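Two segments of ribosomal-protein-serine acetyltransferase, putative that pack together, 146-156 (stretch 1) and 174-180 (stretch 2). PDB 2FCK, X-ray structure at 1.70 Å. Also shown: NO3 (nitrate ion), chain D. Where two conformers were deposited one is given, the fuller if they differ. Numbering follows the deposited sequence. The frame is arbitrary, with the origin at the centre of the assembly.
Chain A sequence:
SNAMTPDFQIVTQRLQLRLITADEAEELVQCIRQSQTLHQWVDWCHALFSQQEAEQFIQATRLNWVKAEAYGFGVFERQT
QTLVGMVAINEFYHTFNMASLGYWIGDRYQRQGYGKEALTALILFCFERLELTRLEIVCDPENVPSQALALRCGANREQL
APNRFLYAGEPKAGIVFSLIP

Stretch 1, residues 146-156: SQALALRCGAN
Stretch 2 174-180: GIVFSLI

How do the two backbones lie against each other? Residues 146-152 form the end of a helix that begins earlier in the chain, and 174-179 form a strand running nearly the same way, their axes 17° apart and 9.5 Å at closest approach. Beyond the helix the chain turns and comes back along the strand, so that Asn156 pairs antiparallel with Ser178, CA to CA 5.2 Å. Asn156 N donates to Ser178 O at 2.8 Å, and Ser178 N donates to Asn156 O at 2.9 Å, both nearly straight. Each carbonyl also receives a CA-H contact: Ala155 CA lies 3.3 Å from Ser178 O, and Phe177 CA 3.2 Å from Asn156 O.

What satisfies the backbone where the helix ends? Ala150 N, Leu151 N, Arg152 N and Cys153 N donate to the carbonyls of Ser146, Gln147, Ala148 and Leu149, four residues back. Cys153 (phi/psi -86/7) is the first residue to leave helical angles; Gly154 follows at 93/17, where a CB would jam against the preceding carbonyl. Gly154 N donates to Leu151 O at 3.0 Å, and Ala155 N reaches Ala150 O at 3.0 Å. Ala155 (-77/156) and Asn156 (-112/130) are then extended.

Which side chains fill the space between helix and strand? Phe177 (chi1 m, chi2 -99°) points toward the helix and has the largest area covered across the contact. Ala150 CB sits over one ring face, 4.1 Å from the centroid, as a CH-pi contact; Leu151 (m, t) brings CD2 to the ring edge, 3.7 Å from Phe177 CE1. Ala155 CB packs 3.8 Å from Phe177 CB and 4.0 Å from Leu179 CG, Leu179 having chi1 m and chi2 135°. Farther back, Gln147 (m, t, chi3 32°) lays its CD 3.5 Å from CD1 of Ile175 (m, t), while its NE2 is hydrogen-bonded elsewhere in the structure.

How are the remaining polar groups met? Asn156 (chi1 m, chi2 -48°) and Ser178 (chi1 p) project to the same sheet face and share water 2, which accepts from Asn156 ND2 at 2.7 Å and donates to Ser178 OG at 2.7 Å. Water 1 accepts from Ile180 N at 3.2 Å and gives a weak bond to Gly154 O at 3.4 Å. Away from the strand, Arg152 (chi1 t, chi2 138°, chi3 p) meets a nitrate, probably from the crystallisation liquor: Arg152 NE donates to NO3 O2 at 2.6 Å, and Arg152 NH1 adds a weak bond to the same O2 at 2.9 Å.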

# COMPACT_ATOMS: atom_id res chain seq x y z
N SER A 146 20.19 4.02 6.68
CA SER A 146 18.82 4.39 6.27
C SER A 146 17.85 4.10 7.43
O SER A 146 16.85 4.80 7.67
CB SER A 146 18.38 3.62 4.99
OG SER A 146 18.21 2.22 5.24
N GLN A 147 18.14 3.02 8.15
CA GLN A 147 17.35 2.69 9.33
C GLN A 147 17.53 3.76 10.41
O GLN A 147 16.55 4.21 11.02
CB GLN A 147 17.77 1.32 9.87
CG GLN A 147 17.59 0.21 8.85
CD GLN A 147 18.38 -1.06 9.19
OE1 GLN A 147 18.58 -1.40 10.38
NE2 GLN A 147 18.87 -1.75 8.16
N ALA A 148 18.80 4.14 10.65
CA ALA A 148 19.17 5.11 11.69
C ALA A 148 18.43 6.45 11.39
O ALA A 148 17.94 7.09 12.30
CB ALA A 148 20.71 5.31 11.74
N LEU A 149 18.34 6.82 10.10
CA LEU A 149 17.66 8.07 9.70
C LEU A 149 16.14 7.95 10.00
O LEU A 149 15.55 8.86 10.58
CB LEU A 149 17.92 8.38 8.22
CG LEU A 149 17.22 9.66 7.72
CD1 LEU A 149 17.53 10.80 8.65
CD2 LEU A 149 17.64 9.94 6.26
N ALA A 150 15.56 6.80 9.69
CA ALA A 150 14.14 6.60 9.96
C ALA A 150 13.90 6.82 11.47
O ALA A 150 12.97 7.56 11.88
CB ALA A 150 13.67 5.18 9.55
N LEU A 151 14.73 6.19 12.30
CA LEU A 151 14.59 6.35 13.74
C LEU A 151 14.81 7.79 14.20
O LEU A 151 14.09 8.27 15.08
CB LEU A 151 15.55 5.41 14.46
CG LEU A 151 15.24 3.94 14.19
CD1 LEU A 151 16.35 3.04 14.81
CD2 LEU A 151 13.85 3.53 14.76
N ARG A 152 15.77 8.47 13.58
CA ARG A 152 16.09 9.86 13.92
C ARG A 152 14.87 10.76 13.66
O ARG A 152 14.69 11.78 14.37
CB ARG A 152 17.31 10.29 13.12
CG ARG A 152 18.12 11.43 13.67
CD ARG A 152 19.66 11.14 13.52
NE ARG A 152 20.03 10.91 12.12
CZ ARG A 152 20.69 9.85 11.65
NH1 ARG A 152 20.94 9.78 10.37
NH2 ARG A 152 21.16 8.89 12.46
N CYS A 153 14.07 10.42 12.64
CA CYS A 153 12.84 11.19 12.31
C CYS A 153 11.60 10.74 13.10
O CYS A 153 10.51 11.26 12.86
CB CYS A 153 12.55 11.17 10.81
SG CYS A 153 13.87 11.90 9.86
N GLY A 154 11.79 9.84 14.07
CA GLY A 154 10.74 9.45 15.01
C GLY A 154 9.95 8.23 14.58
O GLY A 154 8.85 7.95 15.11
N ALA A 155 10.50 7.48 13.63
CA ALA A 155 9.77 6.29 13.16
C ALA A 155 9.91 5.18 14.16
O ALA A 155 10.83 5.19 14.99
CB ALA A 155 10.24 5.83 11.75
N ASN A 156 8.94 4.27 14.13
CA ASN A 156 8.99 3.12 15.01
C ASN A 156 9.20 1.86 14.20
O ASN A 156 8.49 1.61 13.24
CB ASN A 156 7.69 3.02 15.80
CG ASN A 156 7.53 4.17 16.79
OD1 ASN A 156 8.45 4.50 17.55
ND2 ASN A 156 6.37 4.80 16.77
N GLY A 174 12.28 -6.65 3.73
CA GLY A 174 12.56 -5.27 4.20
C GLY A 174 12.03 -5.01 5.59
O GLY A 174 11.09 -5.65 6.06
N ILE A 175 12.70 -4.09 6.29
CA ILE A 175 12.25 -3.69 7.60
C ILE A 175 11.25 -2.55 7.45
O ILE A 175 11.52 -1.52 6.81
CB ILE A 175 13.41 -3.13 8.46
CG1 ILE A 175 14.58 -4.12 8.52
CG2 ILE A 175 12.83 -2.72 9.82
CD1 ILE A 175 15.92 -3.50 9.07
N VAL A 176 10.08 -2.74 8.03
CA VAL A 176 9.02 -1.74 8.00
C VAL A 176 9.09 -0.86 9.24
O VAL A 176 9.09 -1.39 10.36
CB VAL A 176 7.64 -2.48 7.97
CG1 VAL A 176 6.49 -1.49 8.09
CG2 VAL A 176 7.59 -3.37 6.73
N PHE A 177 9.18 0.46 9.02
CA PHE A 177 9.04 1.43 10.09
C PHE A 177 7.74 2.20 9.85
O PHE A 177 7.37 2.45 8.67
CB PHE A 177 10.20 2.44 10.04
CG PHE A 177 11.55 1.84 10.31
CD1 PHE A 177 12.14 1.93 11.56
CD2 PHE A 177 12.22 1.17 9.27
CE1 PHE A 177 13.39 1.37 11.78
CE2 PHE A 177 13.47 0.61 9.45
CZ PHE A 177 14.06 0.69 10.75
N SER A 178 7.11 2.68 10.93
CA SER A 178 5.92 3.49 10.79
C SER A 178 6.05 4.85 11.48
O SER A 178 6.82 5.02 12.42
CB SER A 178 4.70 2.77 11.39
OG SER A 178 4.81 2.76 12.80
N LEU A 179 5.26 5.79 10.97
CA LEU A 179 5.06 7.07 11.64
C LEU A 179 3.55 7.30 11.70
O LEU A 179 2.85 7.05 10.70
CB LEU A 179 5.68 8.20 10.78
CG LEU A 179 7.19 8.13 10.60
CD1 LEU A 179 7.58 8.37 9.16
CD2 LEU A 179 7.79 9.13 11.50
N ILE A 180 3.08 7.78 12.85
CA ILE A 180 1.71 8.25 12.97
C ILE A 180 1.69 9.67 13.53
O ILE A 180 2.66 10.10 14.17
CB ILE A 180 0.80 7.33 13.83
CG1 ILE A 180 1.19 7.38 15.31
CG2 ILE A 180 0.80 5.91 13.24
CD1 ILE A 180 0.32 6.47 16.22
N NO3 D . 20.52 13.06 8.98
O1 NO3 D . 20.90 12.22 7.96
O2 NO3 D . 20.36 12.66 10.29
O3 NO3 D . 20.24 14.36 8.72
O HOH W 1 5.49 7.63 15.02
O HOH W 2 4.55 4.66 14.73